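Exo-poly-alpha-D-galacturonosidase (Thermotoga maritima, PDB 3JUR) probably hydrolyses the alpha-glycosidic bonds of polygalacturonan from the chain end, as a hyperthermoactive exopolygalacturonase of glycoside hydrolase family 28. Local coordinates at residues S280-V285 with V309-A314; M338-F343 with V373-V378. One frame throughout, in Å; residues are numbered along the deposited sequence.

In the fold
Both contacts belong to one wall of the parallel beta-helix and follow each other along its axis, their centres about 10 Å apart. Interaction 1 pairs strands 280-285 and 309-314, and interaction 2 pairs 338-343 and 373-378. They are joined because 309-314 also pairs with 338-343: Phe342 N lies 2.7 Å from Val312 O and Phe342 O 2.8 Å from Ala314 N, both probable hydrogen bonds. In each contact a Glu-Arg salt bridge sits just before the bend, where one residue in each strand takes up left-handed helical phi/psi values, and apolar residues follow on the inner face. Asn311 and Asn340 link the two bends, and helix 6-16 lies over both.

Interaction 1: residues S280-V285 with V309-A314; sequences SEYILV and VRNVVA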
ATOM      1  N   SER D 280       1.980  32.512 -24.462  1.00 23.37           N
ATOM      2  CA  SER D 280       0.933  32.606 -23.453  1.00 23.22           C
ATOM      3  C   SER D 280       1.631  32.458 -22.109  1.00 23.21           C
ATOM      4  O   SER D 280       2.455  31.555 -21.930  1.00 22.62           O
ATOM      5  CB  SER D 280      -0.118  31.509 -23.611  1.00 23.39           C
ATOM      6  OG  SER D 280      -1.224  31.944 -24.383  1.00 23.57           O
ATOM      7  N   GLU D 281       1.315  33.351 -21.176  1.00 23.02           N
ATOM      8  CA  GLU D 281       1.985  33.368 -19.881  1.00 23.21           C
ATOM      9  C   GLU D 281       1.138  34.052 -18.813  1.00 22.84           C
ATOM     10  O   GLU D 281       0.341  34.949 -19.111  1.00 22.69           O
ATOM     11  CB  GLU D 281       3.375  34.020 -19.983  1.00 23.43           C
ATOM     12  CG  GLU D 281       3.365  35.452 -20.487  1.00 25.97           C
ATOM     13  CD  GLU D 281       4.747  36.085 -20.526  1.00 28.96           C
ATOM     14  OE1 GLU D 281       4.891  37.142 -21.199  1.00 29.84           O
ATOM     15  OE2 GLU D 281       5.673  35.538 -19.884  1.00 30.09           O
ATOM     16  N   TYR D 282       1.319  33.615 -17.569  1.00 22.36           N
ATOM     17  CA  TYR D 282       0.581  34.142 -16.427  1.00 21.83           C
ATOM     18  C   TYR D 282      -0.917  33.912 -16.599  1.00 21.38           C
ATOM     19  O   TYR D 282      -1.710  34.854 -16.666  1.00 21.46           O
ATOM     20  CB  TYR D 282       0.928  35.618 -16.188  1.00 22.30           C
ATOM     21  CG  TYR D 282       2.349  35.842 -15.719  1.00 23.43           C
ATOM     22  CD1 TYR D 282       2.807  35.267 -14.534  1.00 24.75           C
ATOM     23  CD2 TYR D 282       3.232  36.649 -16.443  1.00 25.22           C
ATOM     24  CE1 TYR D 282       4.113  35.472 -14.083  1.00 25.37           C
ATOM     25  CE2 TYR D 282       4.544  36.866 -15.995  1.00 26.03           C
ATOM     26  CZ  TYR D 282       4.969  36.263 -14.816  1.00 26.34           C
ATOM     27  OH  TYR D 282       6.251  36.461 -14.356  1.00 29.13           O
ATOM     28  N   ILE D 283      -1.275  32.636 -16.712  1.00 21.11           N
ATOM     29  CA  ILE D 283      -2.657  32.187 -16.856  1.00 20.22           C
ATOM     30  C   ILE D 283      -3.029  31.412 -15.598  1.00 19.94           C
ATOM     31  O   ILE D 283      -2.337  30.457 -15.216  1.00 19.08           O
ATOM     32  CB  ILE D 283      -2.866  31.243 -18.088  1.00 20.74           C
ATOM     33  CG1 ILE D 283      -2.106  31.720 -19.346  1.00 21.35           C
ATOM     34  CG2 ILE D 283      -4.367  31.029 -18.367  1.00 19.76           C
ATOM     35  CD1 ILE D 283      -2.567  33.035 -19.933  1.00 22.67           C
ATOM     36  N   LEU D 284      -4.116  31.839 -14.959  1.00 19.53           N
ATOM     37  CA  LEU D 284      -4.614  31.207 -13.752  1.00 19.26           C
ATOM     38  C   LEU D 284      -5.948  30.531 -14.059  1.00 19.47           C
ATOM     39  O   LEU D 284      -6.883  31.175 -14.534  1.00 19.36           O
ATOM     40  CB  LEU D 284      -4.754  32.237 -12.618  1.00 19.38           C
ATOM     41  CG  LEU D 284      -5.278  31.768 -11.258  1.00 18.01           C
ATOM     42  CD1 LEU D 284      -4.346  30.709 -10.636  1.00 16.11           C
ATOM     43  CD2 LEU D 284      -5.427  32.957 -10.330  1.00 17.78           C
ATOM     44  N   VAL D 285      -6.008  29.224 -13.814  1.00 19.41           N
ATOM     45  CA  VAL D 285      -7.213  28.423 -14.040  1.00 19.50           C
ATOM     46  C   VAL D 285      -7.604  27.794 -12.699  1.00 19.76           C
ATOM     47  O   VAL D 285      -6.909  26.898 -12.210  1.00 19.81           O
ATOM     48  CB  VAL D 285      -6.945  27.319 -15.096  1.00 19.85           C
ATOM     49  CG1 VAL D 285      -8.212  26.492 -15.394  1.00 19.27           C
ATOM     50  CG2 VAL D 285      -6.390  27.942 -16.381  1.00 18.91           C
ATOM     51  N   VAL D 309       4.865  28.668 -23.906  1.00 24.33           N
ATOM     52  CA  VAL D 309       3.868  28.717 -22.833  1.00 24.22           C
ATOM     53  C   VAL D 309       4.627  28.582 -21.515  1.00 24.50           C
ATOM     54  O   VAL D 309       5.403  27.636 -21.326  1.00 24.46           O
ATOM     55  CB  VAL D 309       2.788  27.601 -22.954  1.00 24.29           C
ATOM     56  CG1 VAL D 309       1.777  27.683 -21.798  1.00 24.04           C
ATOM     57  CG2 VAL D 309       2.053  27.665 -24.313  1.00 23.71           C
ATOM     58  N   ARG D 310       4.425  29.534 -20.611  1.00 24.65           N
ATOM     59  CA  ARG D 310       5.106  29.504 -19.312  1.00 25.22           C
ATOM     60  C   ARG D 310       4.217  30.097 -18.227  1.00 25.11           C
ATOM     61  O   ARG D 310       3.296  30.857 -18.533  1.00 25.02           O
ATOM     62  CB  ARG D 310       6.446  30.260 -19.369  1.00 25.52           C
ATOM     63  CG  ARG D 310       6.339  31.686 -19.875  1.00 26.93           C
ATOM     64  CD  ARG D 310       7.374  32.597 -19.233  1.00 31.49           C
ATOM     65  NE  ARG D 310       8.603  32.690 -20.011  1.00 34.07           N
ATOM     66  CZ  ARG D 310       9.070  33.809 -20.566  1.00 35.36           C
ATOM     67  NH1 ARG D 310       8.421  34.962 -20.438  1.00 36.71           N
ATOM     68  NH2 ARG D 310      10.201  33.777 -21.253  1.00 35.29           N
ATOM     69  N   ASN D 311       4.502  29.747 -16.974  1.00 24.57           N
ATOM     70  CA  ASN D 311       3.816  30.307 -15.805  1.00 24.64           C
ATOM     71  C   ASN D 311       2.300  30.177 -15.867  1.00 24.58           C
ATOM     72  O   ASN D 311       1.560  31.163 -15.941  1.00 24.75           O
ATOM     73  CB  ASN D 311       4.259  31.749 -15.551  1.00 24.33           C
ATOM     74  CG  ASN D 311       5.745  31.849 -15.303  1.00 24.88           C
ATOM     75  OD1 ASN D 311       6.324  31.005 -14.616  1.00 24.66           O
ATOM     76  ND2 ASN D 311       6.376  32.871 -15.874  1.00 24.38           N
ATOM     77  N   VAL D 312       1.857  28.929 -15.857  1.00 24.61           N
ATOM     78  CA  VAL D 312       0.448  28.612 -15.849  1.00 24.40           C
ATOM     79  C   VAL D 312       0.172  27.863 -14.560  1.00 24.46           C
ATOM     80  O   VAL D 312       0.863  26.884 -14.246  1.00 24.70           O
ATOM     81  CB  VAL D 312       0.069  27.728 -17.051  1.00 24.50           C
ATOM     82  CG1 VAL D 312      -1.379  27.260 -16.938  1.00 24.63           C
ATOM     83  CG2 VAL D 312       0.285  28.482 -18.363  1.00 24.01           C
ATOM     84  N   VAL D 313      -0.818  28.338 -13.809  1.00 23.69           N
ATOM     85  CA  VAL D 313      -1.252  27.678 -12.592  1.00 23.27           C
ATOM     86  C   VAL D 313      -2.706  27.240 -12.752  1.00 23.13           C
ATOM     87  O   VAL D 313      -3.590  28.065 -13.024  1.00 22.92           O
ATOM     88  CB  VAL D 313      -1.125  28.593 -11.344  1.00 23.33           C
ATOM     89  CG1 VAL D 313      -1.662  27.893 -10.100  1.00 23.23           C
ATOM     90  CG2 VAL D 313       0.328  29.044 -11.122  1.00 23.89           C
ATOM     91  N   ALA D 314      -2.934  25.939 -12.581  1.00 22.51           N
ATOM     92  CA  ALA D 314      -4.275  25.366 -12.534  1.00 22.29           C
ATOM     93  C   ALA D 314      -4.486  24.783 -11.142  1.00 22.25           C
ATOM     94  O   ALA D 314      -3.885  23.759 -10.789  1.00 22.08           O
ATOM     95  CB  ALA D 314      -4.454  24.294 -13.607  1.00 21.83           C
TER
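Two successive coils of the parallel beta-helix pair here, strand 280-285 lying beside strand 309-314 in register, Ser280 opposite Val309 and Val285 opposite Ala314. The backbone bonds start with Arg310 N to Ser280 O (3.1 Å). At the bend both Tyr282 and Asn311 adopt a left-handed helical backbone, and Asn311 O there receives Ile283 N at 3.3 Å as well as a weak, bent bond from Tyr282 N. Beyond it the bonding grows straighter: Val313 N reaches Ile283 O at 3.0 Å, and Val285 N meets Val313 O at 2.8 Å and 171°. Glu281 and Arg310 both set CG between backbone N and carbonyl carbon, the crowded position, so the chains leave side by side. Glu281 then runs extended while Arg310 bends at chi2 and chi3, bringing NH1 to OE2 of Glu281 at 2.9 Å; the oxygen is approached from above the carboxylate plane but lies near that of the guanidinium. Next to them the amide of Asn311 runs alongside the Tyr282 ring, planes 24° apart, its ND2 3.8 Å from Tyr282 CZ, while its OD1 accepts a bond from Asn340 on the following coil, recalling the asparagine ladders of beta-helices. The Tyr282 ring in turn meets that of Tyr248 on the preceding coil. On the opposite face Ile283 CG1 packs against Val312 CG2 at 4.1 Å and Val285 lies beside Ala314; Val312 also touches Ile265, and Val285 and Ala314 touch Leu299. In-register parallel strands with aliphatic side chains stacked inside are typical of the right-handed parallel beta-helix, the fold of family 28.

Interaction 2: residues M338-F343 with V373-V378; sequences MENIFF and VRSVFV
Phe377 O takes one N-H hydrogen bond, nearly straight, from Phe343 N (2.8 Å, 172°), aimed almost along the C=O axis and supplemented by a weak CA-H...O contact from Phe342 CA. Ile341 O is gripped likewise, by Phe377 N at 2.9 Å and weakly by the CA-H of Val376. Nearer the start of the strands Arg374 N binds Met338 O, and Ile341 N reaches Ser375 O at 3.2 Å. Glu339 and Arg374 point the same way. The carboxylate chain is extended beyond CG, whereas the arginine bends at chi2 and chi3 so that NH1 comes only 2.5 Å from Glu339 OE1. That salt bridge uses the syn lone pair of OE1, which lies in the guanidinium plane; the distance is unusually short and best read with caution. Two aromatic rings carry the rest of this face. Phe342 and Phe377 each have CG anti to the carbonyl carbon, beside backbone N, so the rings lie side by side, planes 23° apart and slid until they barely overlap, with centroids 5.0 Å apart. Phe342 CE1 presses on Phe377 CD2 at a tight 3.2 Å. Asn340 OD1 lies at the edge of the Phe377 ring, in its plane, 3.9 Å from CE2, while Asn340 ND2 hydrogen-bonds to Asn311 OD1 on the preceding coil. On the other face the folded end of Met338 brings CE to 3.7 Å from Val373 CG2. Helix 6-16 packs on Phe342 through Leu6, Ala7 and Ile10; strand 309-320 flanks 338-343, and strand 400-406 flanks 373-378, where Asp402 binds Ser375 OG.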
ATOM      1  N   MET D 338       7.336  24.717 -23.371  1.00 23.04           N
ATOM      2  CA  MET D 338       6.305  24.633 -22.344  1.00 23.13           C
ATOM      3  C   MET D 338       7.060  24.438 -21.046  1.00 23.23           C
ATOM      4  O   MET D 338       7.841  23.489 -20.914  1.00 23.29           O
ATOM      5  CB  MET D 338       5.340  23.461 -22.600  1.00 23.27           C
ATOM      6  CG  MET D 338       4.589  23.563 -23.925  1.00 23.63           C
ATOM      7  SD  MET D 338       3.446  22.207 -24.238  1.00 24.23           S
ATOM      8  CE  MET D 338       4.587  20.900 -24.659  1.00 21.95           C
ATOM      9  N   GLU D 339       6.872  25.357 -20.102  1.00 23.24           N
ATOM     10  CA  GLU D 339       7.626  25.318 -18.847  1.00 23.76           C
ATOM     11  C   GLU D 339       6.952  26.090 -17.720  1.00 23.30           C
ATOM     12  O   GLU D 339       6.191  27.024 -17.974  1.00 22.96           O
ATOM     13  CB  GLU D 339       9.064  25.822 -19.043  1.00 24.30           C
ATOM     14  CG  GLU D 339       9.197  27.270 -19.455  1.00 26.27           C
ATOM     15  CD  GLU D 339      10.650  27.711 -19.550  1.00 29.68           C
ATOM     16  OE1 GLU D 339      11.520  26.861 -19.843  1.00 30.28           O
ATOM     17  OE2 GLU D 339      10.923  28.913 -19.338  1.00 31.11           O
ATOM     18  N   ASN D 340       7.256  25.699 -16.484  1.00 22.53           N
ATOM     19  CA  ASN D 340       6.631  26.279 -15.303  1.00 22.71           C
ATOM     20  C   ASN D 340       5.112  26.153 -15.371  1.00 22.45           C
ATOM     21  O   ASN D 340       4.383  27.158 -15.354  1.00 22.58           O
ATOM     22  CB  ASN D 340       7.071  27.738 -15.095  1.00 22.72           C
ATOM     23  CG  ASN D 340       8.231  27.869 -14.129  1.00 23.66           C
ATOM     24  OD1 ASN D 340       8.766  26.876 -13.633  1.00 23.82           O
ATOM     25  ND2 ASN D 340       8.613  29.110 -13.835  1.00 24.63           N
ATOM     26  N   ILE D 341       4.654  24.910 -15.496  1.00 21.94           N
ATOM     27  CA  ILE D 341       3.235  24.591 -15.515  1.00 21.64           C
ATOM     28  C   ILE D 341       2.920  23.933 -14.172  1.00 21.70           C
ATOM     29  O   ILE D 341       3.567  22.945 -13.787  1.00 21.13           O
ATOM     30  CB  ILE D 341       2.859  23.631 -16.698  1.00 21.94           C
ATOM     31  CG1 ILE D 341       3.489  24.093 -18.022  1.00 21.10           C
ATOM     32  CG2 ILE D 341       1.321  23.489 -16.829  1.00 21.82           C
ATOM     33  CD1 ILE D 341       3.030  25.484 -18.531  1.00 19.29           C
ATOM     34  N   PHE D 342       1.944  24.493 -13.461  1.00 21.34           N
ATOM     35  CA  PHE D 342       1.623  24.066 -12.107  1.00 21.81           C
ATOM     36  C   PHE D 342       0.196  23.555 -12.027  1.00 21.99           C
ATOM     37  O   PHE D 342      -0.748  24.299 -12.271  1.00 22.26           O
ATOM     38  CB  PHE D 342       1.828  25.224 -11.116  1.00 21.97           C
ATOM     39  CG  PHE D 342       3.245  25.688 -11.021  1.00 23.04           C
ATOM     40  CD1 PHE D 342       4.084  25.196 -10.031  1.00 23.55           C
ATOM     41  CD2 PHE D 342       3.749  26.606 -11.934  1.00 24.16           C
ATOM     42  CE1 PHE D 342       5.403  25.622  -9.940  1.00 24.87           C
ATOM     43  CE2 PHE D 342       5.076  27.031 -11.860  1.00 25.16           C
ATOM     44  CZ  PHE D 342       5.901  26.543 -10.863  1.00 24.35           C
ATOM     45  N   PHE D 343       0.062  22.281 -11.673  1.00 22.03           N
ATOM     46  CA  PHE D 343      -1.218  21.581 -11.639  1.00 21.89           C
ATOM     47  C   PHE D 343      -1.428  21.142 -10.190  1.00 21.82           C
ATOM     48  O   PHE D 343      -0.976  20.067  -9.790  1.00 21.93           O
ATOM     49  CB  PHE D 343      -1.164  20.377 -12.598  1.00 21.62           C
ATOM     50  CG  PHE D 343      -2.503  19.805 -12.957  1.00 21.97           C
ATOM     51  CD1 PHE D 343      -3.381  20.504 -13.788  1.00 23.27           C
ATOM     52  CD2 PHE D 343      -2.883  18.549 -12.487  1.00 20.97           C
ATOM     53  CE1 PHE D 343      -4.632  19.963 -14.128  1.00 22.50           C
ATOM     54  CE2 PHE D 343      -4.116  18.004 -12.817  1.00 21.81           C
ATOM     55  CZ  PHE D 343      -4.989  18.706 -13.647  1.00 22.54           C
ATOM     56  N   VAL D 373      10.631  21.224 -23.156  1.00 22.61           N
ATOM     57  CA  VAL D 373       9.536  20.804 -22.266  1.00 22.65           C
ATOM     58  C   VAL D 373      10.134  20.435 -20.916  1.00 23.09           C
ATOM     59  O   VAL D 373      10.794  19.391 -20.772  1.00 22.98           O
ATOM     60  CB  VAL D 373       8.696  19.624 -22.848  1.00 22.50           C
ATOM     61  CG1 VAL D 373       7.523  19.285 -21.932  1.00 22.09           C
ATOM     62  CG2 VAL D 373       8.171  19.962 -24.256  1.00 22.43           C
ATOM     63  N   ARG D 374       9.933  21.321 -19.939  1.00 23.00           N
ATOM     64  CA  ARG D 374      10.512  21.161 -18.600  1.00 23.19           C
ATOM     65  C   ARG D 374       9.723  21.860 -17.496  1.00 22.73           C
ATOM     66  O   ARG D 374       8.854  22.699 -17.769  1.00 22.58           O
ATOM     67  CB  ARG D 374      11.982  21.600 -18.574  1.00 23.40           C
ATOM     68  CG  ARG D 374      12.338  22.674 -19.579  1.00 26.39           C
ATOM     69  CD  ARG D 374      12.519  24.060 -18.993  1.00 31.10           C
ATOM     70  NE  ARG D 374      13.911  24.315 -18.628  1.00 33.83           N
ATOM     71  CZ  ARG D 374      14.560  25.461 -18.823  1.00 35.19           C
ATOM     72  NH1 ARG D 374      13.968  26.498 -19.401  1.00 36.61           N
ATOM     73  NH2 ARG D 374      15.822  25.571 -18.441  1.00 34.56           N
ATOM     74  N   SER D 375      10.029  21.495 -16.251  1.00 22.13           N
ATOM     75  CA  SER D 375       9.471  22.144 -15.056  1.00 22.18           C
ATOM     76  C   SER D 375       7.947  22.115 -14.998  1.00 22.29           C
ATOM     77  O   SER D 375       7.280  23.158 -15.034  1.00 22.09           O
ATOM     78  CB  SER D 375      10.011  23.572 -14.926  1.00 22.05           C
ATOM     79  OG  SER D 375      11.422  23.522 -14.889  1.00 22.58           O
ATOM     80  N   VAL D 376       7.408  20.901 -14.937  1.00 22.52           N
ATOM     81  CA  VAL D 376       5.979  20.683 -14.781  1.00 22.58           C
ATOM     82  C   VAL D 376       5.780  20.075 -13.397  1.00 23.07           C
ATOM     83  O   VAL D 376       6.457  19.100 -13.027  1.00 22.39           O
ATOM     84  CB  VAL D 376       5.399  19.756 -15.891  1.00 23.05           C
ATOM     85  CG1 VAL D 376       3.875  19.602 -15.742  1.00 22.17           C
ATOM     86  CG2 VAL D 376       5.743  20.292 -17.285  1.00 22.85           C
ATOM     87  N   PHE D 377       4.871  20.673 -12.631  1.00 23.21           N
ATOM     88  CA  PHE D 377       4.683  20.323 -11.230  1.00 23.27           C
ATOM     89  C   PHE D 377       3.234  19.949 -10.942  1.00 23.26           C
ATOM     90  O   PHE D 377       2.306  20.740 -11.169  1.00 22.96           O
ATOM     91  CB  PHE D 377       5.164  21.470 -10.322  1.00 23.84           C
ATOM     92  CG  PHE D 377       6.550  21.954 -10.655  1.00 24.76           C
ATOM     93  CD1 PHE D 377       7.671  21.267 -10.196  1.00 26.33           C
ATOM     94  CD2 PHE D 377       6.736  23.079 -11.456  1.00 24.86           C
ATOM     95  CE1 PHE D 377       8.964  21.700 -10.527  1.00 26.61           C
ATOM     96  CE2 PHE D 377       8.021  23.522 -11.789  1.00 25.39           C
ATOM     97  CZ  PHE D 377       9.135  22.828 -11.323  1.00 25.90           C
ATOM     98  N   VAL D 378       3.056  18.714 -10.481  1.00 23.24           N
ATOM     99  CA  VAL D 378       1.763  18.208 -10.080  1.00 22.58           C
ATOM    100  C   VAL D 378       1.857  18.011  -8.574  1.00 22.64           C
ATOM    101  O   VAL D 378       2.734  17.299  -8.070  1.00 22.47           O
ATOM    102  CB  VAL D 378       1.399  16.875 -10.789  1.00 22.83           C
ATOM    103  CG1 VAL D 378       0.069  16.327 -10.260  1.00 22.17           C
ATOM    104  CG2 VAL D 378       1.313  17.056 -12.302  1.00 22.86           C
TER